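Local coordinates for protein polyphosphate kinase (Porphyromonas gingivalis, PDB 2O8R) that probably transfers the terminal phosphate of ATP reversibly onto a growing polyphosphate chain, with magnesium as cofactor, at residues Ser6-Phe11 against Leu555-Glu560; Ala129-Phe134 against Val193-Leu198; Tyr204-Leu209 against Met308-Phe313. The protein carries 3 engineered substitutions. All blocks are in the same frame, centred on the assembly; numbering follows the deposited sequence.

Contact 1 (Ser6-Phe11 against Leu555-Glu560)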
loop_
_atom_site.group_PDB
_atom_site.type_symbol
_atom_site.label_atom_id
_atom_site.label_comp_id
_atom_site.label_asym_id
_atom_site.label_seq_id
_atom_site.Cartn_x
_atom_site.Cartn_y
_atom_site.Cartn_z
ATOM N N SER A 6 -19.548 -19.178 -42.380
ATOM C CA SER A 6 -19.836 -18.772 -43.792
ATOM C C SER A 6 -19.389 -17.339 -44.115
ATOM O O SER A 6 -18.382 -16.851 -43.579
ATOM C CB SER A 6 -21.325 -18.954 -44.111
ATOM O OG SER A 6 -21.592 -18.698 -45.479
ATOM N N ALA A 7 -20.156 -16.674 -44.981
ATOM C CA ALA A 7 -19.794 -15.367 -45.544
ATOM C C ALA A 7 -20.062 -14.203 -44.591
ATOM O O ALA A 7 -20.469 -13.116 -45.027
ATOM C CB ALA A 7 -20.533 -15.144 -46.884
ATOM N N TYR A 8 -19.812 -14.426 -43.302
ATOM C CA TYR A 8 -20.206 -13.475 -42.256
ATOM C C TYR A 8 -19.191 -12.380 -41.944
ATOM O O TYR A 8 -17.996 -12.643 -41.817
ATOM C CB TYR A 8 -20.570 -14.219 -40.981
ATOM C CG TYR A 8 -21.872 -14.963 -41.091
ATOM C CD1 TYR A 8 -23.087 -14.283 -41.066
ATOM C CD2 TYR A 8 -21.895 -16.348 -41.209
ATOM C CE1 TYR A 8 -24.293 -14.971 -41.153
ATOM C CE2 TYR A 8 -23.096 -17.046 -41.293
ATOM C CZ TYR A 8 -24.292 -16.353 -41.270
ATOM O OH TYR A 8 -25.486 -17.041 -41.367
ATOM N N PRO A 9 -19.678 -11.148 -41.770
ATOM C CA PRO A 9 -18.834 -10.012 -41.408
ATOM C C PRO A 9 -18.456 -10.011 -39.918
ATOM O O PRO A 9 -19.243 -10.468 -39.076
ATOM C CB PRO A 9 -19.732 -8.819 -41.716
ATOM C CG PRO A 9 -21.113 -9.320 -41.435
ATOM C CD PRO A 9 -21.102 -10.772 -41.860
ATOM N N PHE A 10 -17.253 -9.522 -39.613
ATOM C CA PHE A 10 -16.771 -9.363 -38.232
ATOM C C PHE A 10 -15.866 -8.147 -38.108
ATOM O O PHE A 10 -14.942 -7.984 -38.905
ATOM C CB PHE A 10 -15.954 -10.574 -37.782
ATOM C CG PHE A 10 -16.709 -11.869 -37.773
ATOM C CD1 PHE A 10 -17.494 -12.226 -36.689
ATOM C CD2 PHE A 10 -16.607 -12.749 -38.836
ATOM C CE1 PHE A 10 -18.177 -13.431 -36.671
ATOM C CE2 PHE A 10 -17.292 -13.952 -38.827
ATOM C CZ PHE A 10 -18.070 -14.297 -37.737
ATOM N N PHE A 11 -16.104 -7.309 -37.103
ATOM C CA PHE A 11 -15.168 -6.233 -36.792
ATOM C C PHE A 11 -13.896 -6.862 -36.294
ATOM O O PHE A 11 -13.946 -7.923 -35.673
ATOM C CB PHE A 11 -15.690 -5.360 -35.667
ATOM C CG PHE A 11 -16.843 -4.504 -36.045
ATOM C CD1 PHE A 11 -16.791 -3.708 -37.181
ATOM C CD2 PHE A 11 -17.976 -4.465 -35.234
ATOM C CE1 PHE A 11 -17.873 -2.902 -37.516
ATOM C CE2 PHE A 11 -19.053 -3.660 -35.550
ATOM C CZ PHE A 11 -19.011 -2.873 -36.699
ATOM N N LEU A 555 -25.574 -16.093 -33.489
ATOM C CA LEU A 555 -26.413 -14.926 -33.302
ATOM C C LEU A 555 -26.890 -14.412 -34.646
ATOM O O LEU A 555 -28.076 -14.115 -34.812
ATOM C CB LEU A 555 -25.666 -13.838 -32.538
ATOM C CG LEU A 555 -25.283 -14.178 -31.099
ATOM C CD1 LEU A 555 -24.347 -13.112 -30.542
ATOM C CD2 LEU A 555 -26.517 -14.353 -30.215
ATOM N N TYR A 556 -25.960 -14.331 -35.597
ATOM C CA TYR A 556 -26.266 -13.954 -36.975
ATOM C C TYR A 556 -27.321 -14.879 -37.579
ATOM O O TYR A 556 -28.263 -14.418 -38.238
ATOM C CB TYR A 556 -25.018 -14.035 -37.837
ATOM C CG TYR A 556 -24.050 -12.882 -37.706
ATOM C CD1 TYR A 556 -24.498 -11.565 -37.654
ATOM C CD2 TYR A 556 -22.671 -13.109 -37.675
ATOM C CE1 TYR A 556 -23.599 -10.506 -37.555
ATOM C CE2 TYR A 556 -21.773 -12.060 -37.594
ATOM C CZ TYR A 556 -22.242 -10.769 -37.528
ATOM O OH TYR A 556 -21.347 -9.745 -37.433
ATOM N N ARG A 557 -27.157 -16.182 -37.353
ATOM C CA ARG A 557 -28.144 -17.147 -37.810
ATOM C C ARG A 557 -29.491 -16.976 -37.109
ATOM O O ARG A 557 -30.536 -17.170 -37.730
ATOM C CB ARG A 557 -27.646 -18.577 -37.643
ATOM C CG ARG A 557 -26.523 -18.991 -38.587
ATOM C CD ARG A 557 -25.985 -20.372 -38.217
ATOM N NE ARG A 557 -27.039 -21.185 -37.607
ATOM C CZ ARG A 557 -26.983 -21.736 -36.393
ATOM N NH1 ARG A 557 -25.901 -21.606 -35.628
ATOM N NH2 ARG A 557 -28.020 -22.436 -35.953
ATOM N N ALA A 558 -29.471 -16.610 -35.831
ATOM C CA ALA A 558 -30.713 -16.358 -35.107
ATOM C C ALA A 558 -31.412 -15.147 -35.704
ATOM O O ALA A 558 -32.615 -15.175 -35.933
ATOM C CB ALA A 558 -30.449 -16.158 -33.631
ATOM N N SER A 559 -30.644 -14.101 -35.991
ATOM C CA SER A 559 -31.179 -12.902 -36.635
ATOM C C SER A 559 -31.823 -13.251 -37.976
ATOM O O SER A 559 -33.012 -12.980 -38.194
ATOM C CB SER A 559 -30.071 -11.869 -36.840
ATOM O OG SER A 559 -30.572 -10.686 -37.433
ATOM N N GLU A 560 -31.027 -13.869 -38.851
ATOM C CA GLU A 560 -31.485 -14.392 -40.139
ATOM C C GLU A 560 -32.782 -15.184 -40.012
ATOM O O GLU A 560 -33.672 -15.054 -40.848
ATOM C CB GLU A 560 -30.403 -15.285 -40.757
ATOM C CG GLU A 560 -29.248 -14.528 -41.411
ATOM C CD GLU A 560 -28.069 -15.413 -41.760
ATOM O OE1 GLU A 560 -27.961 -16.520 -41.188
ATOM O OE2 GLU A 560 -27.241 -15.003 -42.609
#
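Tyr-556 OH is gripped by two backbone groups. It makes a weak hydrogen bond to Pro-9 O, at 2.8 Å, and it takes part in a second bond with the N of Val-576. The contact is a small aromatic cluster of Tyr-8, Phe-10 and Tyr-556. It lays the irregular N-terminal segment 6-11 on helix 549-560 of the PLD-like second C-terminal domain. Tyr-8 has CG anti to the carbonyl carbon, beside the backbone N, which starts its ring toward the helix. The Tyr-8 and Tyr-556 planes are nearly parallel, 2° apart, but the rings are slid well past each other. Their centroids lie 5.2 Å apart and the rings barely overlap. The CD1 and CE1 side of Tyr-8 therefore rests on CB, CG and CD2 of Tyr-556, with Tyr-8 CE1 3.5 Å from Tyr-556 CB. Phe-10 meets the same tyrosine farther out. The edge of the Tyr-556 ring points at the Phe-10 face in an offset edge-to-face pair, planes at 65°, and Tyr-556 CE2 lies 4.0 Å from Phe-10 CE1. Pro-9 adds its CG near the Tyr-556 hydroxyl. Around the cluster, Tyr-8 and Phe-10 also touch Thr-553, and Pro-9 leans on Val-576 and Gln-581. Arg-557 passes its CG beside Tyr-8 OH, while its guanidinium forms a salt bridge with Glu-525. The exposed Glu-560 extends beyond CG and meets Tyr-8 tip to tip. Tyr-8 OH donates to Glu-560 OE1 over 2.5 Å, on the syn side and 22° out of the carboxylate plane.

Contact 2 (Ala129-Phe134 against Val193-Leu198)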
loop_
_atom_site.group_PDB
_atom_site.type_symbol
_atom_site.label_atom_id
_atom_site.label_comp_id
_atom_site.label_asym_id
_atom_site.label_seq_id
_atom_site.Cartn_x
_atom_site.Cartn_y
_atom_site.Cartn_z
ATOM N N ALA A 129 7.984 33.539 -6.258
ATOM C CA ALA A 129 8.805 33.381 -5.062
ATOM C C ALA A 129 8.614 32.002 -4.455
ATOM O O ALA A 129 9.583 31.315 -4.133
ATOM C CB ALA A 129 8.464 34.436 -4.057
ATOM N N TYR A 130 7.358 31.590 -4.333
ATOM C CA TYR A 130 7.039 30.285 -3.788
ATOM C C TYR A 130 7.711 29.151 -4.562
ATOM O O TYR A 130 8.436 28.349 -3.983
ATOM C CB TYR A 130 5.531 30.065 -3.755
ATOM C CG TYR A 130 5.179 28.699 -3.245
ATOM C CD1 TYR A 130 5.238 28.420 -1.890
ATOM C CD2 TYR A 130 4.823 27.673 -4.121
ATOM C CE1 TYR A 130 4.926 27.168 -1.410
ATOM C CE2 TYR A 130 4.514 26.417 -3.650
ATOM C CZ TYR A 130 4.564 26.168 -2.289
ATOM O OH TYR A 130 4.257 24.921 -1.789
ATOM N N LEU A 131 7.468 29.103 -5.871
ATOM C CA LEU A 131 7.962 28.023 -6.729
ATOM C C LEU A 131 9.470 27.952 -6.792
ATOM O O LEU A 131 10.036 26.867 -6.806
ATOM C CB LEU A 131 7.375 28.133 -8.137
ATOM C CG LEU A 131 5.889 27.752 -8.152
ATOM C CD1 LEU A 131 5.185 28.161 -9.427
ATOM C CD2 LEU A 131 5.773 26.267 -7.937
ATOM N N ARG A 132 10.118 29.110 -6.802
ATOM C CA ARG A 132 11.573 29.173 -6.757
ATOM C C ARG A 132 12.072 28.542 -5.471
ATOM O O ARG A 132 13.071 27.824 -5.479
ATOM C CB ARG A 132 12.055 30.617 -6.883
ATOM C CG ARG A 132 13.540 30.795 -6.835
ATOM C CD ARG A 132 13.961 32.003 -7.646
ATOM N NE ARG A 132 15.080 32.707 -7.021
ATOM C CZ ARG A 132 15.643 33.815 -7.503
ATOM N NH1 ARG A 132 15.208 34.356 -8.640
ATOM N NH2 ARG A 132 16.644 34.384 -6.844
ATOM N N ARG A 133 11.362 28.774 -4.370
ATOM C CA ARG A 133 11.764 28.156 -3.102
ATOM C C ARG A 133 11.536 26.662 -3.215
ATOM O O ARG A 133 12.449 25.869 -2.951
ATOM C CB ARG A 133 10.985 28.733 -1.917
ATOM C CG ARG A 133 11.737 28.742 -0.599
ATOM C CD ARG A 133 10.787 28.703 0.597
ATOM N NE ARG A 133 10.399 27.326 0.919
ATOM C CZ ARG A 133 9.277 26.722 0.518
ATOM N NH1 ARG A 133 8.383 27.365 -0.225
ATOM N NH2 ARG A 133 9.046 25.463 0.872
ATOM N N PHE A 134 10.328 26.312 -3.672
ATOM C CA PHE A 134 9.865 24.927 -3.810
ATOM C C PHE A 134 10.810 24.131 -4.672
ATOM O O PHE A 134 11.236 23.038 -4.291
ATOM C CB PHE A 134 8.476 24.903 -4.437
ATOM C CG PHE A 134 7.796 23.549 -4.416
ATOM C CD1 PHE A 134 7.201 23.071 -3.262
ATOM C CD2 PHE A 134 7.703 22.785 -5.572
ATOM C CE1 PHE A 134 6.552 21.853 -3.253
ATOM C CE2 PHE A 134 7.056 21.561 -5.565
ATOM C CZ PHE A 134 6.474 21.102 -4.409
ATOM N N VAL A 193 0.973 20.725 -8.273
ATOM C CA VAL A 193 1.487 21.451 -7.120
ATOM C C VAL A 193 0.604 22.677 -6.914
ATOM O O VAL A 193 0.495 23.521 -7.813
ATOM C CB VAL A 193 2.973 21.863 -7.343
ATOM C CG1 VAL A 193 3.562 22.587 -6.124
ATOM C CG2 VAL A 193 3.800 20.644 -7.644
ATOM N N GLU A 194 -0.056 22.744 -5.754
ATOM C CA GLU A 194 -0.907 23.879 -5.395
ATOM C C GLU A 194 -0.044 25.071 -4.998
ATOM O O GLU A 194 0.988 24.904 -4.349
ATOM C CB GLU A 194 -1.834 23.511 -4.243
ATOM C CG GLU A 194 -2.999 24.499 -4.003
ATOM C CD GLU A 194 -3.727 24.276 -2.665
ATOM O OE1 GLU A 194 -3.190 23.576 -1.772
ATOM O OE2 GLU A 194 -4.839 24.820 -2.504
ATOM N N LEU A 195 -0.458 26.265 -5.414
ATOM C CA LEU A 195 0.247 27.498 -5.080
ATOM C C LEU A 195 -0.546 28.236 -4.019
ATOM O O LEU A 195 -1.775 28.237 -4.069
ATOM C CB LEU A 195 0.399 28.377 -6.320
ATOM C CG LEU A 195 1.140 27.780 -7.522
ATOM C CD1 LEU A 195 1.574 28.875 -8.465
ATOM C CD2 LEU A 195 2.345 27.016 -7.076
ATOM N N PRO A 196 0.143 28.857 -3.042
ATOM C CA PRO A 196 -0.561 29.489 -1.912
ATOM C C PRO A 196 -1.584 30.564 -2.307
ATOM O O PRO A 196 -1.465 31.220 -3.350
ATOM C CB PRO A 196 0.578 30.061 -1.059
ATOM C CG PRO A 196 1.773 29.212 -1.426
ATOM C CD PRO A 196 1.605 28.984 -2.907
ATOM N N ARG A 197 -2.585 30.737 -1.458
ATOM C CA ARG A 197 -3.809 31.397 -1.865
ATOM C C ARG A 197 -4.363 32.217 -0.716
ATOM O O ARG A 197 -4.125 31.905 0.443
ATOM C CB ARG A 197 -4.811 30.310 -2.209
ATOM C CG ARG A 197 -5.902 30.731 -3.101
ATOM C CD ARG A 197 -7.114 29.891 -2.855
ATOM N NE ARG A 197 -8.285 30.597 -3.351
ATOM C CZ ARG A 197 -9.364 30.829 -2.622
ATOM N NH1 ARG A 197 -9.427 30.371 -1.373
ATOM N NH2 ARG A 197 -10.382 31.499 -3.148
ATOM N N LEU A 198 -5.123 33.251 -1.049
ATOM C CA LEU A 198 -5.799 34.088 -0.070
ATOM C C LEU A 198 -7.271 33.980 -0.357
ATOM O O LEU A 198 -7.640 33.897 -1.530
ATOM C CB LEU A 198 -5.437 35.546 -0.304
ATOM C CG LEU A 198 -4.005 36.039 -0.239
ATOM C CD1 LEU A 198 -4.010 37.410 -0.885
ATOM C CD2 LEU A 198 -3.507 36.089 1.201
#
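Pro-196 covers one face of the Tyr-130 ring with its CD and CG. Pro-196 CD sits above the centre of the Tyr-130 ring, 3.6 Å from the centroid and 12° off the normal, a CH-pi contact. Pro-196 CG lies over the same face, 3.6 Å from Tyr-130 CD1. This is helix-on-sheet packing in the middle domain, a family related to PHP14. Helix 125-139 packs against strand 192-195, an outer strand of a three-stranded mixed sheet. The axes of segments 129-134 and 193-195 run at 142°, N to C, and approach to 10.0 Å. Next to the proline, Leu-195 CD2 touches both Tyr-130 and Leu-131. Leu-195 CD2 stands 3.9 Å from Tyr-130 CD2 and 3.6 Å from Leu-131 CD2. The two leucine side chains cross at about a right angle, and their CD1 atoms also meet. The third pair, Phe-134 with Val-193, reaches tip to tip. Val-193 CG1 is over the Phe-134 face but offset toward the rim, 4.0 Å from the centroid.

Behind this shell, torsions and backbone bonds set the positions. Tyr-130 and Phe-134 are one helical turn apart, and both have CG anti to the backbone N (chi1 178° in Tyr-130), beside the carbonyl carbon. Val-193 and Leu-195 are held by backbone bonds to Ser-207 and Tyr-205 of the central strand. Pro-196 O accepts from His-127 NE2, which ties the residue after Leu-195 to an earlier turn of the helix. Ile-212 of helix 209-214 touches both Leu-131 and Val-193. Phe-134 also packs on Phe-410 of the second subunit. Phe-134 CE2 and CZ each lie 3.7 Å from Val-193 CG1.

Contact 3 (Tyr204-Leu209 against Met308-Phe313)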
loop_
_atom_site.group_PDB
_atom_site.type_symbol
_atom_site.label_atom_id
_atom_site.label_comp_id
_atom_site.label_asym_id
_atom_site.label_seq_id
_atom_site.Cartn_x
_atom_site.Cartn_y
_atom_site.Cartn_z
ATOM N N TYR A 204 -8.126 28.942 -7.139
ATOM C CA TYR A 204 -7.129 28.017 -6.643
ATOM C C TYR A 204 -6.142 27.792 -7.788
ATOM O O TYR A 204 -6.537 27.748 -8.960
ATOM C CB TYR A 204 -7.789 26.709 -6.247
ATOM C CG TYR A 204 -8.523 26.790 -4.939
ATOM C CD1 TYR A 204 -7.891 26.434 -3.757
ATOM C CD2 TYR A 204 -9.846 27.204 -4.878
ATOM C CE1 TYR A 204 -8.546 26.503 -2.549
ATOM C CE2 TYR A 204 -10.518 27.274 -3.665
ATOM C CZ TYR A 204 -9.850 26.928 -2.503
ATOM O OH TYR A 204 -10.472 26.987 -1.279
ATOM N N TYR A 205 -4.860 27.667 -7.456
ATOM C CA TYR A 205 -3.834 27.579 -8.475
ATOM C C TYR A 205 -3.157 26.231 -8.454
ATOM O O TYR A 205 -2.879 25.689 -7.380
ATOM C CB TYR A 205 -2.812 28.693 -8.297
ATOM C CG TYR A 205 -3.414 30.050 -8.540
ATOM C CD1 TYR A 205 -3.482 30.581 -9.829
ATOM C CD2 TYR A 205 -3.946 30.793 -7.487
ATOM C CE1 TYR A 205 -4.052 31.824 -10.058
ATOM C CE2 TYR A 205 -4.510 32.029 -7.705
ATOM C CZ TYR A 205 -4.563 32.541 -8.990
ATOM O OH TYR A 205 -5.129 33.774 -9.190
ATOM N N TYR A 206 -2.909 25.678 -9.642
ATOM C CA TYR A 206 -2.134 24.454 -9.739
ATOM C C TYR A 206 -1.114 24.517 -10.854
ATOM O O TYR A 206 -1.311 25.188 -11.867
ATOM C CB TYR A 206 -3.050 23.249 -9.927
ATOM C CG TYR A 206 -4.007 23.068 -8.790
ATOM C CD1 TYR A 206 -3.590 22.483 -7.598
ATOM C CD2 TYR A 206 -5.331 23.495 -8.894
ATOM C CE1 TYR A 206 -4.462 22.311 -6.541
ATOM C CE2 TYR A 206 -6.217 23.334 -7.838
ATOM C CZ TYR A 206 -5.771 22.742 -6.662
ATOM O OH TYR A 206 -6.627 22.578 -5.604
ATOM N N SER A 207 -0.020 23.801 -10.658
ATOM C CA SER A 207 1.031 23.734 -11.653
ATOM C C SER A 207 1.433 22.299 -11.833
ATOM O O SER A 207 1.446 21.541 -10.858
ATOM C CB SER A 207 2.244 24.505 -11.171
ATOM O OG SER A 207 1.995 25.888 -11.208
ATOM N N PHE A 208 1.755 21.934 -13.073
ATOM C CA PHE A 208 2.429 20.661 -13.364
ATOM C C PHE A 208 3.822 20.712 -12.755
ATOM O O PHE A 208 4.516 21.734 -12.831
ATOM C CB PHE A 208 2.584 20.434 -14.872
ATOM C CG PHE A 208 1.287 20.157 -15.599
ATOM C CD1 PHE A 208 0.918 18.857 -15.915
ATOM C CD2 PHE A 208 0.457 21.191 -15.997
ATOM C CE1 PHE A 208 -0.259 18.596 -16.599
ATOM C CE2 PHE A 208 -0.715 20.936 -16.685
ATOM C CZ PHE A 208 -1.074 19.636 -16.986
ATOM N N LEU A 209 4.232 19.610 -12.156
ATOM C CA LEU A 209 5.581 19.497 -11.641
ATOM C C LEU A 209 6.613 19.804 -12.726
ATOM O O LEU A 209 7.548 20.575 -12.487
ATOM C CB LEU A 209 5.805 18.098 -11.077
ATOM C CG LEU A 209 6.990 17.861 -10.150
ATOM C CD1 LEU A 209 7.105 18.985 -9.136
ATOM C CD2 LEU A 209 6.826 16.499 -9.457
HETATM N N MSE A 308 -5.387 12.674 -10.344
HETATM C CA MSE A 308 -4.774 13.222 -9.138
HETATM C C MSE A 308 -4.961 14.726 -9.009
HETATM O O MSE A 308 -4.462 15.334 -8.061
HETATM C CB MSE A 308 -3.264 12.920 -9.107
HETATM C CG MSE A 308 -2.898 11.464 -8.831
HETATM SE SE MSE A 308 -3.767 10.751 -7.223
HETATM C CE MSE A 308 -2.881 11.796 -5.833
ATOM N N LEU A 309 -5.638 15.343 -9.970
ATOM C CA LEU A 309 -5.878 16.773 -9.883
ATOM C C LEU A 309 -6.879 16.993 -8.779
ATOM O O LEU A 309 -7.968 16.438 -8.814
ATOM C CB LEU A 309 -6.432 17.327 -11.186
ATOM C CG LEU A 309 -6.572 18.848 -11.194
ATOM C CD1 LEU A 309 -5.191 19.500 -11.059
ATOM C CD2 LEU A 309 -7.290 19.317 -12.456
ATOM N N PRO A 310 -6.494 17.769 -7.768
ATOM C CA PRO A 310 -7.382 18.002 -6.643
ATOM C C PRO A 310 -8.590 18.828 -7.036
ATOM O O PRO A 310 -8.463 19.720 -7.869
ATOM C CB PRO A 310 -6.512 18.803 -5.667
ATOM C CG PRO A 310 -5.117 18.644 -6.139
ATOM C CD PRO A 310 -5.203 18.453 -7.606
ATOM N N ASN A 311 -9.747 18.503 -6.460
ATOM C CA ASN A 311 -10.916 19.369 -6.499
ATOM C C ASN A 311 -11.053 20.068 -5.155
ATOM O O ASN A 311 -11.626 19.497 -4.224
ATOM C CB ASN A 311 -12.175 18.555 -6.780
ATOM C CG ASN A 311 -13.464 19.381 -6.693
ATOM O OD1 ASN A 311 -13.452 20.603 -6.512
ATOM N ND2 ASN A 311 -14.589 18.700 -6.832
ATOM N N PRO A 312 -10.559 21.319 -5.056
ATOM C CA PRO A 312 -10.640 22.098 -3.831
ATOM C C PRO A 312 -12.055 22.551 -3.473
ATOM O O PRO A 312 -12.225 23.263 -2.491
ATOM C CB PRO A 312 -9.788 23.320 -4.147
ATOM C CG PRO A 312 -9.921 23.480 -5.593
ATOM C CD PRO A 312 -9.904 22.085 -6.126
ATOM N N PHE A 313 -13.061 22.158 -4.247
ATOM C CA PHE A 313 -14.434 22.446 -3.858
ATOM C C PHE A 313 -15.168 21.209 -3.390
ATOM O O PHE A 313 -16.287 20.942 -3.800
ATOM C CB PHE A 313 -15.166 23.193 -4.954
ATOM C CG PHE A 313 -14.599 24.545 -5.195
ATOM C CD1 PHE A 313 -14.735 25.537 -4.240
ATOM C CD2 PHE A 313 -13.875 24.815 -6.338
ATOM C CE1 PHE A 313 -14.191 26.782 -4.435
ATOM C CE2 PHE A 313 -13.330 26.064 -6.542
ATOM C CZ PHE A 313 -13.485 27.047 -5.588
#
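Tyr-204 leaves its strand toward Pro-312, and Tyr-204 CB already lies 3.9 Å from Pro-312 CG. With chi1 at -76°, CG turns beside the backbone N, and Tyr-204 CG sits 3.7 Å from Pro-312 CG. CD1 and CE1 then meet Pro-312 CB, which stands over the ring centre in a CH-pi contact, 8° off the normal. At the ring edge, CD2 and CE2 meet Phe-313 CZ, with Tyr-204 CE2 3.5 Å from Phe-313 CZ. Here the edge of Tyr-204 points to the face of Phe-313, an offset edge-to-face pair with planes at 89°. Farther out, Tyr-204 CZ is near Pro-312 CB, and the ring makes a cation-pi contact with Arg-197. An Asx turn, Asn-311 OD1 accepting from Phe-313 N at 2.8 Å, shapes this loop. Pro-310 CD lies over one face of Tyr-206, and Tyr-206 OH comes 3.4 Å from Pro-312 CD. The contact is tyrosine-proline packing of strand 204-208 on the irregular segment 308-313. That strand is central in its sheet, between 115-118 and 192-195. Ile-115 of the first touches Tyr-206, Pro-312 and Phe-313, while Tyr-36 and Ile-39 of helix 35-63 pack on the loop.

How the contacts relate
From the N terminus, residues 6-11 open the longest loop, which contact 1 closes at 555-560. It joins the start of the chain to the second C-terminal domain. Contacts 2 and 3 both fall within that loop. They follow one another in series, since 129-134 meets 193-198 before 204-209 opens toward 308-313. Contact 2 ties helix 125-139 to strand 192-195; contact 3 ties strand 204-208 to the loop between strand 294-297 and helix 328-331. The two contacts touch, since their strands are neighbours in one sheet. Contact 1 lies on the opposite side of the chain's centre from contacts 2 and 3, its centre about 61 Å from that of contact 2.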